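Local coordinates for putative uncharacterized protein (Trypanosoma brucei brucei, PDB 5KO4), which is of unknown function but contains a bromodomain, a helical-bundle module that in related proteins recognises acetylated lysine and so probably serves chromatin binding, at residues A[78-81]-A[85-88]. Residues are numbered along the deposited sequence; the frame is centred on the assembly and turned at random.
Sequences DYNR and PFST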
ATOM      1  N   ASP A  78       8.755   7.375   5.804  1.00  9.47           N
ATOM      2  CA  ASP A  78       8.083   8.616   6.170  1.00 10.55           C
ATOM      3  C   ASP A  78       6.565   8.499   6.020  1.00 12.54           C
ATOM      4  O   ASP A  78       5.844   9.031   6.849  1.00 14.23           O
ATOM      5  CB  ASP A  78       8.614   9.769   5.316  1.00 11.67           C
ATOM      6  CG  ASP A  78      10.082  10.089   5.587  1.00 13.45           C
ATOM      7  OD1 ASP A  78      10.671   9.468   6.502  1.00 14.65           O
ATOM      8  OD2 ASP A  78      10.654  10.900   4.841  1.00 15.94           O
ATOM      9  N   TYR A  79       6.078   7.798   5.004  1.00  9.31           N
ATOM     10  CA  TYR A  79       4.646   7.688   4.769  1.00  8.98           C
ATOM     11  C   TYR A  79       3.999   6.650   5.701  1.00 10.60           C
ATOM     12  O   TYR A  79       2.955   6.909   6.304  1.00 11.04           O
ATOM     13  CB  TYR A  79       4.398   7.312   3.299  1.00  9.86           C
ATOM     14  CG  TYR A  79       2.937   7.246   2.926  1.00 10.08           C
ATOM     15  CD1 TYR A  79       2.215   8.402   2.670  1.00  9.67           C
ATOM     16  CD2 TYR A  79       2.296   6.025   2.761  1.00 10.84           C
ATOM     17  CE1 TYR A  79       0.884   8.346   2.274  1.00  9.97           C
ATOM     18  CE2 TYR A  79       0.953   5.956   2.432  1.00 10.64           C
ATOM     19  CZ  TYR A  79       0.252   7.116   2.156  1.00 12.57           C
ATOM     20  OH  TYR A  79      -1.071   7.008   1.806  1.00 12.44           O
ATOM     21  N   ASN A  80       4.599   5.463   5.798  1.00  8.71           N
ATOM     22  CA  ASN A  80       4.027   4.364   6.583  1.00  7.57           C
ATOM     23  C   ASN A  80       4.512   4.314   8.031  1.00 11.45           C
ATOM     24  O   ASN A  80       3.982   3.532   8.824  1.00 10.97           O
ATOM     25  CB  ASN A  80       4.388   3.054   5.916  1.00  8.63           C
ATOM     26  CG  ASN A  80       3.843   2.971   4.512  1.00 10.36           C
ATOM     27  OD1 ASN A  80       2.637   2.884   4.317  1.00 11.44           O
ATOM     28  ND2 ASN A  80       4.717   3.057   3.494  1.00 11.09           N
ATOM     29  N   ARG A  81       5.516   5.146   8.363  1.00  9.66           N
ATOM     30  CA  ARG A  81       6.258   5.156   9.631  1.00  9.98           C
ATOM     31  C   ARG A  81       7.336   4.095   9.569  1.00 12.26           C
ATOM     32  O   ARG A  81       7.224   3.109   8.829  1.00 11.22           O
ATOM     33  CB  ARG A  81       5.386   4.993  10.883  1.00 10.32           C
ATOM     34  CG  ARG A  81       4.234   6.001  10.976  1.00 12.36           C
ATOM     35  CD  ARG A  81       4.664   7.468  11.010  1.00 13.08           C
ATOM     36  NE  ARG A  81       5.341   7.781  12.269  1.00 14.51           N
ATOM     37  CZ  ARG A  81       5.438   8.989  12.813  1.00 19.94           C
ATOM     38  NH1 ARG A  81       4.888  10.043  12.215  1.00 20.23           N
ATOM     39  NH2 ARG A  81       6.063   9.152  13.973  1.00 16.67           N
ATOM     40  N   PRO A  85       4.716  -2.741   8.781  1.00 14.07           N
ATOM     41  CA  PRO A  85       4.933  -3.859   7.852  1.00 12.22           C
ATOM     42  C   PRO A  85       5.418  -3.416   6.456  1.00 13.23           C
ATOM     43  O   PRO A  85       6.298  -4.055   5.887  1.00 13.16           O
ATOM     44  CB  PRO A  85       3.561  -4.521   7.793  1.00 15.13           C
ATOM     45  CG  PRO A  85       2.971  -4.242   9.107  1.00 18.83           C
ATOM     46  CD  PRO A  85       3.380  -2.823   9.396  1.00 16.28           C
ATOM     47  N   PHE A  86       4.910  -2.295   5.909  1.00 12.73           N
ATOM     48  CA  PHE A  86       5.451  -1.845   4.627  1.00 12.43           C
ATOM     49  C   PHE A  86       6.958  -1.546   4.750  1.00 14.52           C
ATOM     50  O   PHE A  86       7.758  -1.883   3.868  1.00 12.75           O
ATOM     51  CB  PHE A  86       4.733  -0.588   4.137  1.00 14.22           C
ATOM     52  CG  PHE A  86       3.417  -0.847   3.448  1.00 14.45           C
ATOM     53  CD1 PHE A  86       3.379  -1.449   2.207  1.00 18.87           C
ATOM     54  CD2 PHE A  86       2.217  -0.471   4.035  1.00 17.13           C
ATOM     55  CE1 PHE A  86       2.164  -1.657   1.554  1.00 19.11           C
ATOM     56  CE2 PHE A  86       1.009  -0.676   3.380  1.00 19.38           C
ATOM     57  CZ  PHE A  86       0.988  -1.292   2.157  1.00 17.89           C
ATOM     58  N   SER A  87       7.343  -0.887   5.850  1.00 10.56           N
ATOM     59  CA  SER A  87       8.724  -0.514   6.064  1.00  9.72           C
ATOM     60  C   SER A  87       9.624  -1.740   6.303  1.00 12.08           C
ATOM     61  O   SER A  87      10.800  -1.659   6.020  1.00 10.90           O
ATOM     62  CB  SER A  87       8.832   0.464   7.207  1.00 11.39           C
ATOM     63  OG  SER A  87       8.225   1.672   6.776  1.00 11.27           O
ATOM     64  N   THR A  88       9.080  -2.879   6.800  0.50 10.06           N
ATOM     65  CA  THR A  88       9.931  -4.075   6.953  0.50  9.91           C
ATOM     66  C   THR A  88      10.455  -4.516   5.599  0.50 13.10           C
ATOM     67  O   THR A  88      11.629  -4.856   5.498  0.50 12.82           O
ATOM     68  CB  THR A  88       9.239  -5.256   7.672  0.50 14.83           C
ATOM     69  OG1 THR A  88       8.140  -5.759   6.891  0.50 14.06           O
ATOM     70  CG2 THR A  88       8.763  -4.897   9.042  0.50 16.06           C
TER
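Asn80 and Phe86 face each other across the BC loop of the bromodomain bundle, where helix 62-80 ends and helix 85-104 begins; their CA atoms lie 6.7 Å apart. Asn80 closes the family's Tyr-Asn signature, the position that in acetyl-lysine readers usually holds the ligand-binding asparagine, and Phe86 probably corresponds to the gatekeeper. The amide comes up against the ring at the CD2 corner: Asn80 OD1 is 3.4 Å from Phe86 CD2, while Asn80 ND2 stands 3.7 Å from Phe86 CB. Amide and ring planes differ by 27°, closer to parallel than to perpendicular. Phe86 CG lies anti to its carbonyl carbon (chi1 -82°), which brings the CD2 side of the ring beside the carboxamide. A hydrogen bond from ND2 to Cys76 O, one turn earlier, restricts how the amide can turn and sets OD1 toward the ring.

Arg81, the first residue past the helix, has positive phi. Ser87 OG donates to Arg81 O at 2.7 Å, tilted from the carbonyl plane, with a C=O...OG angle of 148°. Ser84 OG lies within hydrogen-bonding distance of both oxygens.

In the second subunit, Asn80 packs on Phe86 and Tyr79 on Pro85.

The chemistry thus divides in two: a hydroxyl bond ties Arg81 to the first turn of helix 85-104, while van der Waals contact sets amide against ring, consistent with asparagine and gatekeeper positions lining the family's acetyl-lysine site.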